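Local coordinates for sensor protein (Geobacter sulfurreducens, PDB 3H7M) that forms the sensor domain, built like a periplasmic solute-binding protein, of a membrane histidine kinase that probably phosphorylates itself on histidine using ATP, at residues A[18-23]-A[144-149]; A[34-39]-A[229-234]; A[96-101]-A[126-131]; A[105-110]-A[159-164]; A[149-154]-A[179-184]. All blocks are in the same frame, centred on the assembly; numbering follows the deposited sequence. Where two conformers were deposited one is given.

Contact 1 (A[18-23]-A[144-149])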
# COMPACT_ATOMS: atom_id res chain seq x y z
N ASP A 18 3.12 6.76 0.25
CA ASP A 18 3.26 6.68 1.70
C ASP A 18 4.75 6.61 2.04
O ASP A 18 5.49 5.83 1.45
CB ASP A 18 2.56 5.42 2.21
CG ASP A 18 2.46 5.37 3.73
OD1 ASP A 18 3.39 5.82 4.42
OD2 ASP A 18 1.44 4.85 4.23
N ARG A 19 5.18 7.44 2.99
CA ARG A 19 6.58 7.46 3.41
C ARG A 19 6.93 6.22 4.25
O ARG A 19 8.11 5.91 4.45
CB ARG A 19 6.87 8.75 4.19
CG ARG A 19 6.94 8.62 5.70
CD ARG A 19 6.85 9.98 6.43
NE ARG A 19 7.98 10.88 6.20
CZ ARG A 19 9.27 10.59 6.42
NH1 ARG A 19 9.63 9.39 6.88
NH2 ARG A 19 10.20 11.51 6.19
N ASP A 20 5.90 5.48 4.69
CA ASP A 20 6.07 4.27 5.51
C ASP A 20 5.26 3.04 5.09
O ASP A 20 4.43 2.55 5.87
CB ASP A 20 5.73 4.58 6.97
CG ASP A 20 6.80 5.38 7.66
OD1 ASP A 20 7.94 4.89 7.74
OD2 ASP A 20 6.50 6.50 8.13
N TYR A 21 5.50 2.52 3.89
CA TYR A 21 4.77 1.35 3.43
C TYR A 21 5.71 0.36 2.72
O TYR A 21 5.51 0.02 1.56
CB TYR A 21 3.64 1.78 2.46
CG TYR A 21 2.40 0.90 2.51
CD1 TYR A 21 1.54 0.94 3.61
CD2 TYR A 21 2.11 -0.01 1.47
CE1 TYR A 21 0.43 0.11 3.69
CE2 TYR A 21 1.01 -0.86 1.55
CZ TYR A 21 0.17 -0.79 2.67
OH TYR A 21 -0.93 -1.62 2.80
N PRO A 22 6.75 -0.12 3.41
CA PRO A 22 7.68 -1.06 2.80
C PRO A 22 7.04 -2.42 2.63
O PRO A 22 6.17 -2.81 3.39
CB PRO A 22 8.84 -1.10 3.79
CG PRO A 22 8.14 -0.92 5.09
CD PRO A 22 7.21 0.23 4.77
N PRO A 23 7.48 -3.18 1.64
CA PRO A 23 8.52 -2.87 0.66
C PRO A 23 8.01 -2.15 -0.59
O PRO A 23 8.77 -2.01 -1.55
CB PRO A 23 9.03 -4.25 0.31
CG PRO A 23 7.77 -5.01 0.23
CD PRO A 23 7.04 -4.57 1.49
N THR A 144 -4.26 3.32 13.48
CA THR A 144 -2.88 3.78 13.52
C THR A 144 -2.42 4.45 12.22
O THR A 144 -2.88 4.11 11.13
CB THR A 144 -1.94 2.60 13.82
OG1 THR A 144 -1.66 1.91 12.61
CG2 THR A 144 -2.62 1.62 14.79
N PRO A 145 -1.50 5.41 12.34
CA PRO A 145 -0.93 6.17 11.23
C PRO A 145 -0.23 5.27 10.21
O PRO A 145 -0.16 5.60 9.02
CB PRO A 145 0.04 7.11 11.92
CG PRO A 145 -0.53 7.25 13.30
CD PRO A 145 -0.95 5.86 13.63
N THR A 146 0.31 4.15 10.67
CA THR A 146 0.99 3.23 9.75
C THR A 146 0.69 1.82 10.15
O THR A 146 0.34 1.55 11.29
CB THR A 146 2.52 3.35 9.82
OG1 THR A 146 2.98 2.80 11.08
CG2 THR A 146 2.97 4.82 9.68
N PRO A 147 0.84 0.89 9.21
CA PRO A 147 0.57 -0.50 9.59
C PRO A 147 1.58 -0.99 10.66
O PRO A 147 1.22 -1.79 11.53
CB PRO A 147 0.69 -1.26 8.27
CG PRO A 147 1.53 -0.35 7.39
CD PRO A 147 1.11 1.03 7.77
N ALA A 148 2.81 -0.50 10.58
CA ALA A 148 3.84 -0.89 11.54
C ALA A 148 3.41 -0.47 12.94
O ALA A 148 3.61 -1.21 13.91
CB ALA A 148 5.19 -0.26 11.17
N ASP A 149 2.79 0.71 13.06
CA ASP A 149 2.32 1.14 14.37
C ASP A 149 1.26 0.17 14.86
O ASP A 149 1.15 -0.10 16.05
CB ASP A 149 1.75 2.55 14.33
CG ASP A 149 2.82 3.59 14.47
OD1 ASP A 149 3.75 3.33 15.27
OD2 ASP A 149 2.74 4.64 13.81
O HOH W 1 4.38 1.26 8.53
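Y21 and P147 meet with their side chains at about a right angle, across the cleft between the two lobes of a fold resembling a periplasmic solute-binding protein. The 18-23 segment, with its short strand 20-21, belongs to one lobe, and the start of helix 147-155 belongs to the other. P147 brings its ring corner obliquely to the tyrosine: CG lies 3.9 Å from Y21 CE1 and 4.0 Å from Y21 CD1. H123, at the end of strand 120-123, touches Y21, P147 and D18 and so adjoins both sides of this contact. Beside the rings, D20 and T146 touch through carbon alone, D20 CB standing 3.9 Å from T146 CG2. The methyl is available because T146 sets OG1 between its backbone N and carbonyl carbon (chi1 71°) and turns CG2 the other way, toward D20. The same torsion points OG1 into the helix, where it serves as N-cap acceptor: D149 N donates to T146 OG1 at 2.9 Å with an N-H...O angle of 157°. D18 OD1 accepts from D20 N in an Asx turn just before the contact, the N-H coming to the anti side of that oxygen but 34° out of the carboxylate plane. Between these two segments the polar link runs through a water. It lies beside P147, where P147 CD is 4.1 Å from D20 O. The water donates to D20 O at 3.0 Å and accepts from A148 N, in the first turn of the helix, at 3.1 Å.

Contact 2 (A[34-39]-A[229-234])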
# COMPACT_ATOMS: atom_id res chain seq x y z
N ALA A 34 12.32 4.91 -1.75
CA ALA A 34 12.74 3.55 -2.06
C ALA A 34 11.57 2.57 -2.14
O ALA A 34 10.45 2.86 -1.69
CB ALA A 34 13.75 3.06 -0.99
N GLY A 35 11.85 1.40 -2.69
CA GLY A 35 10.83 0.38 -2.77
C GLY A 35 10.39 -0.02 -4.16
O GLY A 35 10.75 0.63 -5.15
N TYR A 36 9.62 -1.10 -4.19
CA TYR A 36 9.05 -1.66 -5.41
C TYR A 36 8.36 -0.57 -6.25
O TYR A 36 8.66 -0.41 -7.42
CB TYR A 36 8.04 -2.76 -5.01
CG TYR A 36 7.20 -3.33 -6.13
CD1 TYR A 36 5.83 -3.06 -6.22
CD2 TYR A 36 7.77 -4.19 -7.08
CE1 TYR A 36 5.03 -3.65 -7.24
CE2 TYR A 36 6.98 -4.78 -8.10
CZ TYR A 36 5.61 -4.51 -8.16
OH TYR A 36 4.83 -5.14 -9.12
N ASN A 37 7.46 0.20 -5.64
CA ASN A 37 6.74 1.25 -6.34
C ASN A 37 7.69 2.24 -6.99
O ASN A 37 7.55 2.57 -8.17
CB ASN A 37 5.79 2.01 -5.38
CG ASN A 37 4.67 1.11 -4.79
OD1 ASN A 37 4.54 -0.07 -5.11
ND2 ASN A 37 3.87 1.69 -3.92
N VAL A 38 8.66 2.68 -6.21
CA VAL A 38 9.67 3.65 -6.64
C VAL A 38 10.45 3.15 -7.85
O VAL A 38 10.60 3.84 -8.86
CB VAL A 38 10.61 3.95 -5.44
CG1 VAL A 38 11.82 4.77 -5.85
CG2 VAL A 38 9.82 4.72 -4.39
N GLU A 39 10.93 1.94 -7.76
CA GLU A 39 11.68 1.34 -8.83
C GLU A 39 10.78 1.24 -10.08
O GLU A 39 11.21 1.49 -11.22
CB GLU A 39 12.13 -0.03 -8.38
CG GLU A 39 13.46 -0.44 -8.92
CD GLU A 39 14.13 -1.46 -8.04
OE1 GLU A 39 14.19 -1.20 -6.81
OE2 GLU A 39 14.61 -2.49 -8.58
N LEU A 229 11.02 -9.99 -2.73
CA LEU A 229 10.41 -11.28 -2.35
C LEU A 229 9.00 -11.16 -1.82
O LEU A 229 8.71 -10.29 -0.98
CB LEU A 229 11.26 -11.97 -1.30
CG LEU A 229 12.67 -12.39 -1.71
CD1 LEU A 229 13.48 -12.61 -0.47
CD2 LEU A 229 12.62 -13.66 -2.56
N GLY A 230 8.12 -12.03 -2.30
CA GLY A 230 6.74 -12.03 -1.84
C GLY A 230 5.81 -11.12 -2.62
O GLY A 230 4.58 -11.25 -2.53
N VAL A 231 6.38 -10.18 -3.37
CA VAL A 231 5.57 -9.26 -4.17
C VAL A 231 4.94 -10.06 -5.31
O VAL A 231 5.62 -10.70 -6.11
CB VAL A 231 6.42 -8.08 -4.70
CG1 VAL A 231 5.59 -7.20 -5.63
CG2 VAL A 231 6.92 -7.25 -3.55
N LEU A 232 3.62 -10.06 -5.35
CA LEU A 232 2.89 -10.83 -6.35
C LEU A 232 2.55 -9.99 -7.56
O LEU A 232 2.69 -8.75 -7.55
CB LEU A 232 1.61 -11.40 -5.73
CG LEU A 232 1.83 -12.17 -4.42
CD1 LEU A 232 0.49 -12.44 -3.74
CD2 LEU A 232 2.58 -13.48 -4.69
N GLU A 233 2.12 -10.67 -8.61
CA GLU A 233 1.74 -9.99 -9.84
C GLU A 233 0.32 -10.41 -10.19
O GLU A 233 -0.07 -11.55 -9.93
CB GLU A 233 2.69 -10.37 -10.98
CG GLU A 233 2.65 -11.83 -11.36
CD GLU A 233 3.33 -12.07 -12.68
OE1 GLU A 233 3.13 -11.24 -13.59
OE2 GLU A 233 4.06 -13.07 -12.82
N PRO A 234 -0.46 -9.49 -10.79
CA PRO A 234 -1.85 -9.80 -11.16
C PRO A 234 -2.03 -11.08 -11.99
O PRO A 234 -3.11 -11.72 -11.86
CB PRO A 234 -2.29 -8.53 -11.89
CG PRO A 234 -1.52 -7.45 -11.16
CD PRO A 234 -0.14 -8.08 -11.05
OXT PRO A 234 -1.11 -11.43 -12.76
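V231 lays its CG1 methyl almost squarely over the phenol ring of Y36. This CH-pi contact ties the first turn of helix 36-48 to the C-terminal tail of the domain, which has the fold of a solute-binding protein. CG1 is 3.7 Å from the centroid of the Y36 ring and only 12° off its normal, so the methyl sits over the centre. The spacing to the ring atoms is correspondingly even, from 3.7 Å between V231 CG1 and Y36 CZ to 4.2 Å between V231 CG1 and Y36 CD1. Y36 extends its ring away from the helix, CG lying opposite the backbone N (chi1 172°), and in V231 it is CG1 that lies opposite the N. The hydroxyl at the end of the ring hydrogen-bonds to H93 O, fixing the phenol lengthwise beneath the methyl, and the H93 ring meets the Y36 ring at a steep inclination. Beyond V231 the fit slackens. L232 turns its side chain away to an exposed position, and L232 O comes no nearer than 4.5 Å to Y36 OH. E233 and the terminal P234 carry on past the tyrosine without touching it. Polar bonds to other parts of the chain hold this outer part: R225 binds both V231 O and the E233 carboxylate, while T94 OG1 bonds to L232 O. Y36 and V231 thus lie between helix 220-227, which sets Y221 against the tyrosine, and strand 87-103, whose T94 touches both side chains.

Contact 3 (A[96-101]-A[126-131])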
# COMPACT_ATOMS: atom_id res chain seq x y z
N VAL A 96 -2.34 -7.05 -3.43
CA VAL A 96 -2.02 -7.03 -2.01
C VAL A 96 -3.00 -7.81 -1.14
O VAL A 96 -4.15 -7.43 -0.98
CB VAL A 96 -2.01 -5.58 -1.50
CG1 VAL A 96 -1.65 -5.54 -0.02
CG2 VAL A 96 -1.04 -4.77 -2.30
N TYR A 97 -2.54 -8.91 -0.57
CA TYR A 97 -3.37 -9.72 0.32
C TYR A 97 -3.24 -9.16 1.73
O TYR A 97 -2.28 -8.46 2.03
CB TYR A 97 -2.89 -11.15 0.36
CG TYR A 97 -3.34 -12.00 -0.78
CD1 TYR A 97 -4.64 -12.52 -0.82
CD2 TYR A 97 -2.46 -12.35 -1.80
CE1 TYR A 97 -5.04 -13.38 -1.84
CE2 TYR A 97 -2.85 -13.21 -2.82
CZ TYR A 97 -4.14 -13.72 -2.84
OH TYR A 97 -4.51 -14.59 -3.84
N HIS A 98 -4.21 -9.45 2.58
CA HIS A 98 -4.14 -9.01 3.96
C HIS A 98 -3.97 -10.23 4.84
O HIS A 98 -4.00 -11.37 4.39
CB HIS A 98 -5.39 -8.29 4.41
CG HIS A 98 -5.47 -6.88 3.93
ND1 HIS A 98 -5.86 -6.56 2.65
CD2 HIS A 98 -5.22 -5.71 4.56
CE1 HIS A 98 -5.85 -5.24 2.51
NE2 HIS A 98 -5.46 -4.70 3.66
N ALA A 99 -3.78 -9.98 6.12
CA ALA A 99 -3.62 -11.09 7.02
C ALA A 99 -3.92 -10.64 8.42
O ALA A 99 -3.90 -9.45 8.72
CB ALA A 99 -2.21 -11.62 6.93
N ILE A 100 -4.27 -11.61 9.26
CA ILE A 100 -4.50 -11.31 10.65
C ILE A 100 -3.23 -11.76 11.37
O ILE A 100 -2.73 -12.88 11.19
CB ILE A 100 -5.70 -12.07 11.21
CG1 ILE A 100 -7.00 -11.55 10.58
CG2 ILE A 100 -5.74 -11.90 12.73
CD1 ILE A 100 -8.21 -12.41 10.91
N PHE A 101 -2.71 -10.85 12.15
CA PHE A 101 -1.49 -11.03 12.93
C PHE A 101 -1.84 -11.11 14.42
O PHE A 101 -2.78 -10.45 14.89
CB PHE A 101 -0.56 -9.83 12.69
CG PHE A 101 0.05 -9.80 11.31
CD1 PHE A 101 1.24 -10.49 11.05
CD2 PHE A 101 -0.55 -9.09 10.28
CE1 PHE A 101 1.80 -10.48 9.78
CE2 PHE A 101 0.01 -9.08 9.01
CZ PHE A 101 1.19 -9.78 8.76
N GLY A 126 -7.38 2.53 5.65
CA GLY A 126 -6.97 1.69 4.55
C GLY A 126 -8.17 0.84 4.17
O GLY A 126 -9.18 0.87 4.87
N ILE A 127 -8.06 0.09 3.08
CA ILE A 127 -9.16 -0.75 2.63
C ILE A 127 -9.77 -1.58 3.76
O ILE A 127 -10.99 -1.82 3.78
CB ILE A 127 -8.71 -1.68 1.45
CG1 ILE A 127 -9.42 -1.30 0.15
CG2 ILE A 127 -9.10 -3.12 1.72
CD1 ILE A 127 -9.33 0.15 -0.23
N MET A 128 -8.96 -2.01 4.72
CA MET A 128 -9.51 -2.84 5.80
C MET A 128 -10.22 -2.04 6.87
O MET A 128 -11.08 -2.55 7.58
CB MET A 128 -8.41 -3.68 6.41
CG MET A 128 -8.04 -4.87 5.54
SD MET A 128 -9.39 -6.10 5.40
CE MET A 128 -9.90 -6.19 7.10
N HIS A 129 -9.85 -0.77 7.00
CA HIS A 129 -10.50 0.06 7.98
C HIS A 129 -11.94 0.14 7.46
O HIS A 129 -12.88 -0.38 8.08
CB HIS A 129 -9.84 1.44 8.01
CG HIS A 129 -10.47 2.39 8.98
ND1 HIS A 129 -10.10 3.72 9.07
CD2 HIS A 129 -11.46 2.20 9.89
CE1 HIS A 129 -10.84 4.31 10.00
NE2 HIS A 129 -11.67 3.42 10.51
N GLU A 130 -12.10 0.77 6.30
CA GLU A 130 -13.41 0.89 5.67
C GLU A 130 -14.15 -0.44 5.70
O GLU A 130 -15.31 -0.52 6.12
CB GLU A 130 -13.28 1.36 4.22
CG GLU A 130 -12.72 2.76 4.04
CD GLU A 130 -12.37 3.05 2.59
OE1 GLU A 130 -13.18 2.71 1.71
OE2 GLU A 130 -11.30 3.64 2.34
N TYR A 131 -13.47 -1.50 5.27
CA TYR A 131 -14.10 -2.81 5.22
C TYR A 131 -14.62 -3.36 6.54
O TYR A 131 -15.65 -4.02 6.57
CB TYR A 131 -13.15 -3.82 4.57
CG TYR A 131 -13.73 -5.21 4.44
CD1 TYR A 131 -13.65 -6.13 5.49
CD2 TYR A 131 -14.36 -5.61 3.26
CE1 TYR A 131 -14.18 -7.43 5.36
CE2 TYR A 131 -14.90 -6.90 3.11
CZ TYR A 131 -14.80 -7.80 4.16
OH TYR A 131 -15.31 -9.06 4.00
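M128 leans against the imidazole of H98, the two side chains running past each other in opposite directions, and its atoms can be followed outward one by one. CB approaches the ring at NE2, 4.2 Å away. CG lies opposite the carbonyl carbon of M128 (chi1 -77°) and comes over one face of the imidazole, offset toward the CD2-NE2 side; its modelled separation from the ring is too short to be trusted in detail. The chain then bends at chi2 (-66°), which swings SD back over the same face. SD stands 4.3 Å from the H98 ring centroid and 11° off the normal, a sulfur-aromatic contact. A further bend sends the terminal CE on toward V163 of strand 161-165. The pair joins the central sheet of one lobe of this solute-binding-protein fold to the first turn of helix 127-133; strand 87-103, which carries H98, is one of the long strands that pass between the lobes. I127, one residue before M128, crosses the imidazole at about a right angle and brings its CG2 to 4.0 Å from H98 CE1. On the strand side, H98 ND1 is hydrogen-bonded to A189 O of the adjacent strand 181-198, which fixes the rotation of the ring under the methionine. At the helix start G126 occupies the N-cap position, and its O accepts from H129 N at 2.8 Å.

Contact 4 (A[105-110]-A[159-164])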
# COMPACT_ATOMS: atom_id res chain seq x y z
N ASP A 105 1.76 -16.59 21.57
CA ASP A 105 1.04 -17.18 22.67
C ASP A 105 -0.46 -17.12 22.35
O ASP A 105 -1.11 -18.16 22.23
CB ASP A 105 1.35 -16.41 23.96
CG ASP A 105 1.59 -14.92 23.72
OD1 ASP A 105 2.55 -14.59 22.99
OD2 ASP A 105 0.83 -14.08 24.26
N SER A 106 -0.96 -15.90 22.16
CA SER A 106 -2.36 -15.62 21.86
C SER A 106 -3.15 -16.67 21.09
O SER A 106 -2.59 -17.48 20.34
CB SER A 106 -2.47 -14.29 21.14
OG SER A 106 -2.18 -13.23 22.04
N PRO A 107 -4.48 -16.66 21.29
CA PRO A 107 -5.45 -17.57 20.67
C PRO A 107 -5.52 -17.29 19.18
O PRO A 107 -5.81 -16.17 18.77
CB PRO A 107 -6.77 -17.20 21.36
CG PRO A 107 -6.36 -16.43 22.59
CD PRO A 107 -5.17 -15.67 22.13
N PRO A 108 -5.27 -18.30 18.34
CA PRO A 108 -5.33 -18.04 16.90
C PRO A 108 -6.75 -17.77 16.43
O PRO A 108 -7.73 -18.12 17.09
CB PRO A 108 -4.75 -19.32 16.30
CG PRO A 108 -5.25 -20.36 17.25
CD PRO A 108 -5.01 -19.73 18.61
N ALA A 109 -6.86 -17.10 15.29
CA ALA A 109 -8.14 -16.78 14.68
C ALA A 109 -8.04 -17.32 13.27
O ALA A 109 -6.99 -17.19 12.63
CB ALA A 109 -8.32 -15.29 14.66
N ALA A 110 -9.10 -17.94 12.77
CA ALA A 110 -9.05 -18.49 11.42
C ALA A 110 -9.68 -17.57 10.38
O ALA A 110 -9.62 -17.82 9.17
CB ALA A 110 -9.73 -19.86 11.40
N CYS A 159 -3.17 -4.49 22.18
CA CYS A 159 -4.43 -4.78 21.49
C CYS A 159 -4.43 -6.30 21.31
O CYS A 159 -3.44 -6.94 21.66
CB CYS A 159 -4.52 -4.05 20.14
SG CYS A 159 -3.19 -4.33 18.93
N ASP A 160 -5.51 -6.88 20.79
CA ASP A 160 -5.54 -8.33 20.66
C ASP A 160 -5.11 -8.91 19.34
O ASP A 160 -4.58 -10.02 19.28
CB ASP A 160 -6.94 -8.89 20.99
CG ASP A 160 -7.42 -8.49 22.37
OD1 ASP A 160 -6.64 -8.63 23.35
OD2 ASP A 160 -8.58 -8.03 22.48
N TYR A 161 -5.39 -8.19 18.27
CA TYR A 161 -5.03 -8.66 16.93
C TYR A 161 -4.78 -7.44 16.12
O TYR A 161 -5.09 -6.31 16.56
CB TYR A 161 -6.17 -9.42 16.28
CG TYR A 161 -6.47 -10.74 16.93
CD1 TYR A 161 -5.75 -11.88 16.59
CD2 TYR A 161 -7.44 -10.84 17.94
CE1 TYR A 161 -5.97 -13.09 17.23
CE2 TYR A 161 -7.68 -12.05 18.60
CZ TYR A 161 -6.94 -13.17 18.24
OH TYR A 161 -7.17 -14.37 18.86
N ALA A 162 -4.19 -7.66 14.96
CA ALA A 162 -3.95 -6.57 14.03
C ALA A 162 -4.17 -7.16 12.66
O ALA A 162 -3.89 -8.34 12.43
CB ALA A 162 -2.53 -6.04 14.15
N VAL A 163 -4.72 -6.34 11.76
CA VAL A 163 -4.98 -6.76 10.39
C VAL A 163 -4.25 -5.77 9.47
O VAL A 163 -4.56 -4.57 9.47
CB VAL A 163 -6.50 -6.75 10.08
CG1 VAL A 163 -6.72 -6.79 8.57
CG2 VAL A 163 -7.18 -7.95 10.75
N VAL A 164 -3.27 -6.25 8.73
CA VAL A 164 -2.53 -5.36 7.83
C VAL A 164 -2.11 -6.17 6.64
O VAL A 164 -2.26 -7.39 6.63
CB VAL A 164 -1.27 -4.76 8.50
CG1 VAL A 164 -1.63 -4.06 9.78
CG2 VAL A 164 -0.26 -5.85 8.76
O HOH W 2 -2.21 -11.34 20.12
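Y161 carries its CG opposite its own carbonyl carbon (chi1 -68°), and this swings the phenol out from strand 161-165 toward P107 and A109 of the 105-110 loop. With chi2 at -84° the ring stands across the CA-CB-CG plane, presenting CE1 to the A109 methyl: A109 CB lies 4.1 Å from Y161 CE1. The hydroxyl end reaches P107, whose CB is 3.8 Å from Y161 OH. P107 O also lies at this edge of the ring, in its plane, but the model places it too close to the hydroxyl for the distance to be relied on. Nearby, S106 and D160 are joined by one water, which is 2.7 Å from S106 OG and donates to D160 O at 2.8 Å. The tyrosine rises from the sheet of one lobe of the solute-binding-protein fold, on a strand between 87-103 and 120-123, and I100 and A102 of strand 87-103 touch it. D160 is held to the sheet side by a hydrogen bond from K119 N to its OD2. The loop therefore meets the strand chiefly through apolar surface around one aromatic ring, while the polar link that can be relied on, between S106 OG and D160 O, is indirect and runs through a water; how the tyrosine hydroxyl pairs with P107 remains doubtful.

Contact 5 (A[149-154]-A[179-184])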
# COMPACT_ATOMS: atom_id res chain seq x y z
N ASP A 149 2.79 0.71 13.06
CA ASP A 149 2.32 1.14 14.37
C ASP A 149 1.26 0.17 14.86
O ASP A 149 1.15 -0.10 16.05
CB ASP A 149 1.75 2.55 14.33
CG ASP A 149 2.82 3.59 14.47
OD1 ASP A 149 3.75 3.33 15.27
OD2 ASP A 149 2.74 4.64 13.81
N ALA A 150 0.50 -0.37 13.93
CA ALA A 150 -0.50 -1.34 14.33
C ALA A 150 0.22 -2.56 14.91
O ALA A 150 -0.14 -3.06 15.97
CB ALA A 150 -1.34 -1.77 13.14
N LEU A 151 1.24 -3.04 14.20
CA LEU A 151 1.97 -4.22 14.62
C LEU A 151 2.77 -4.01 15.92
O LEU A 151 2.96 -4.93 16.70
CB LEU A 151 2.87 -4.69 13.47
CG LEU A 151 2.04 -5.16 12.26
CD1 LEU A 151 2.95 -5.51 11.09
CD2 LEU A 151 1.21 -6.39 12.63
N ARG A 152 3.20 -2.78 16.17
CA ARG A 152 3.93 -2.51 17.39
C ARG A 152 3.01 -2.65 18.58
O ARG A 152 3.39 -3.21 19.60
CB ARG A 152 4.52 -1.10 17.35
CG ARG A 152 5.70 -0.99 16.44
CD ARG A 152 6.06 0.42 16.09
NE ARG A 152 7.09 0.43 15.04
CZ ARG A 152 7.18 1.35 14.08
NH1 ARG A 152 6.32 2.34 14.02
NH2 ARG A 152 8.16 1.29 13.19
N LEU A 153 1.79 -2.13 18.45
CA LEU A 153 0.82 -2.19 19.54
C LEU A 153 0.50 -3.64 19.83
O LEU A 153 0.41 -4.05 20.97
CB LEU A 153 -0.46 -1.46 19.16
CG LEU A 153 -1.50 -1.44 20.29
CD1 LEU A 153 -1.03 -0.51 21.38
CD2 LEU A 153 -2.85 -0.98 19.76
N LEU A 154 0.31 -4.42 18.78
CA LEU A 154 0.04 -5.82 19.00
C LEU A 154 1.22 -6.46 19.74
O LEU A 154 1.04 -7.22 20.70
CB LEU A 154 -0.12 -6.50 17.66
CG LEU A 154 -0.41 -7.99 17.69
CD1 LEU A 154 -1.82 -8.24 18.28
CD2 LEU A 154 -0.31 -8.52 16.26
N THR A 179 9.42 -9.99 16.92
CA THR A 179 9.49 -11.44 16.80
C THR A 179 8.50 -12.29 17.58
O THR A 179 8.60 -13.52 17.55
CB THR A 179 10.93 -11.93 17.06
OG1 THR A 179 11.31 -11.66 18.41
CG2 THR A 179 11.89 -11.23 16.10
N ASN A 180 7.56 -11.66 18.27
CA ASN A 180 6.53 -12.42 18.97
C ASN A 180 5.27 -12.44 18.07
O ASN A 180 4.27 -13.05 18.43
CB ASN A 180 6.21 -11.79 20.35
CG ASN A 180 5.89 -10.33 20.26
OD1 ASN A 180 6.42 -9.63 19.40
ND2 ASN A 180 5.01 -9.83 21.15
N LEU A 181 5.33 -11.78 16.91
CA LEU A 181 4.16 -11.74 16.00
C LEU A 181 4.19 -12.81 14.92
O LEU A 181 5.24 -13.13 14.38
CB LEU A 181 4.02 -10.38 15.30
CG LEU A 181 3.97 -9.14 16.19
CD1 LEU A 181 3.78 -7.89 15.40
CD2 LEU A 181 2.85 -9.31 17.20
N VAL A 182 3.02 -13.38 14.63
CA VAL A 182 2.89 -14.39 13.57
C VAL A 182 1.62 -14.05 12.83
O VAL A 182 0.68 -13.47 13.39
CB VAL A 182 2.69 -15.84 14.10
CG1 VAL A 182 3.96 -16.35 14.72
CG2 VAL A 182 1.55 -15.87 15.11
N PRO A 183 1.58 -14.37 11.55
CA PRO A 183 0.38 -14.09 10.76
C PRO A 183 -0.47 -15.33 10.92
O PRO A 183 -0.04 -16.41 10.52
CB PRO A 183 0.92 -13.98 9.34
CG PRO A 183 2.10 -14.94 9.34
CD PRO A 183 2.74 -14.70 10.69
N VAL A 184 -1.65 -15.21 11.53
CA VAL A 184 -2.50 -16.40 11.72
C VAL A 184 -3.51 -16.60 10.59
O VAL A 184 -3.61 -17.69 10.03
CB VAL A 184 -3.26 -16.36 13.06
CG1 VAL A 184 -4.12 -15.13 13.16
CG2 VAL A 184 -4.13 -17.60 13.19
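L181, at the start of strand 181-198, divides its two methyls between L151 and L154 of helix 147-155. That helix belongs to a beta-alpha-beta crossover of one lobe, linking strand 141-144 to the parallel strand 161-165, and here it covers the sheet. The apolar contacts come first. L181 CD2 is 3.4 Å from L154 CD2 and 3.6 Å from L154 CG, while L181 CD1 turns to the preceding helical turn and lies 3.8 Å from L151 CB. L154 reaches in because its CG lies opposite the backbone N (chi1 180°), which carries the branch along the helix flank toward the strand. L181 CD1 also abuts the backbone, 3.3 Å from L151 O. F101 and A162 of the adjoining strands enclose L151 and L154 further. Polar bonds lie at the margins: N180 ND2 hydrogen-bonds to A155 O just past the helical segment, and R103 NH1 bonds to L154 O. On the helix surface turned from the strand, R152 forms a salt bridge with D149 one turn earlier and also bonds to N176 through NH2. R152 NH1 lies 3.0 Å from D149 OD1, which is in the guanidinium plane but is approached from above its own carboxylate plane.

Contacts 3, 4 and 5 share one sheet: strand 87-103 pairs with 161-165 through F101 N to A162 O (2.8 Å) and with 181-198 through V184 N to I100 O (2.6 Å). Contacts 4 and 5 are the closest pair, their centres about 8 Å apart. Helix 147-155 serves contact 5 along its flank and contact 1 at its start, where D149 is common to both. Within the lobe that carries 18-23, contact 1 joins contact 2 by backbone, P23 O lying 2.9 Å from Y36 N, a probable hydrogen bond. Contact 2 touches contact 3 where L232 meets Y97. The sodium ion is bound by A84, D88 and Q199, and the side chain of I127 in contact 3 is about 14 Å from it.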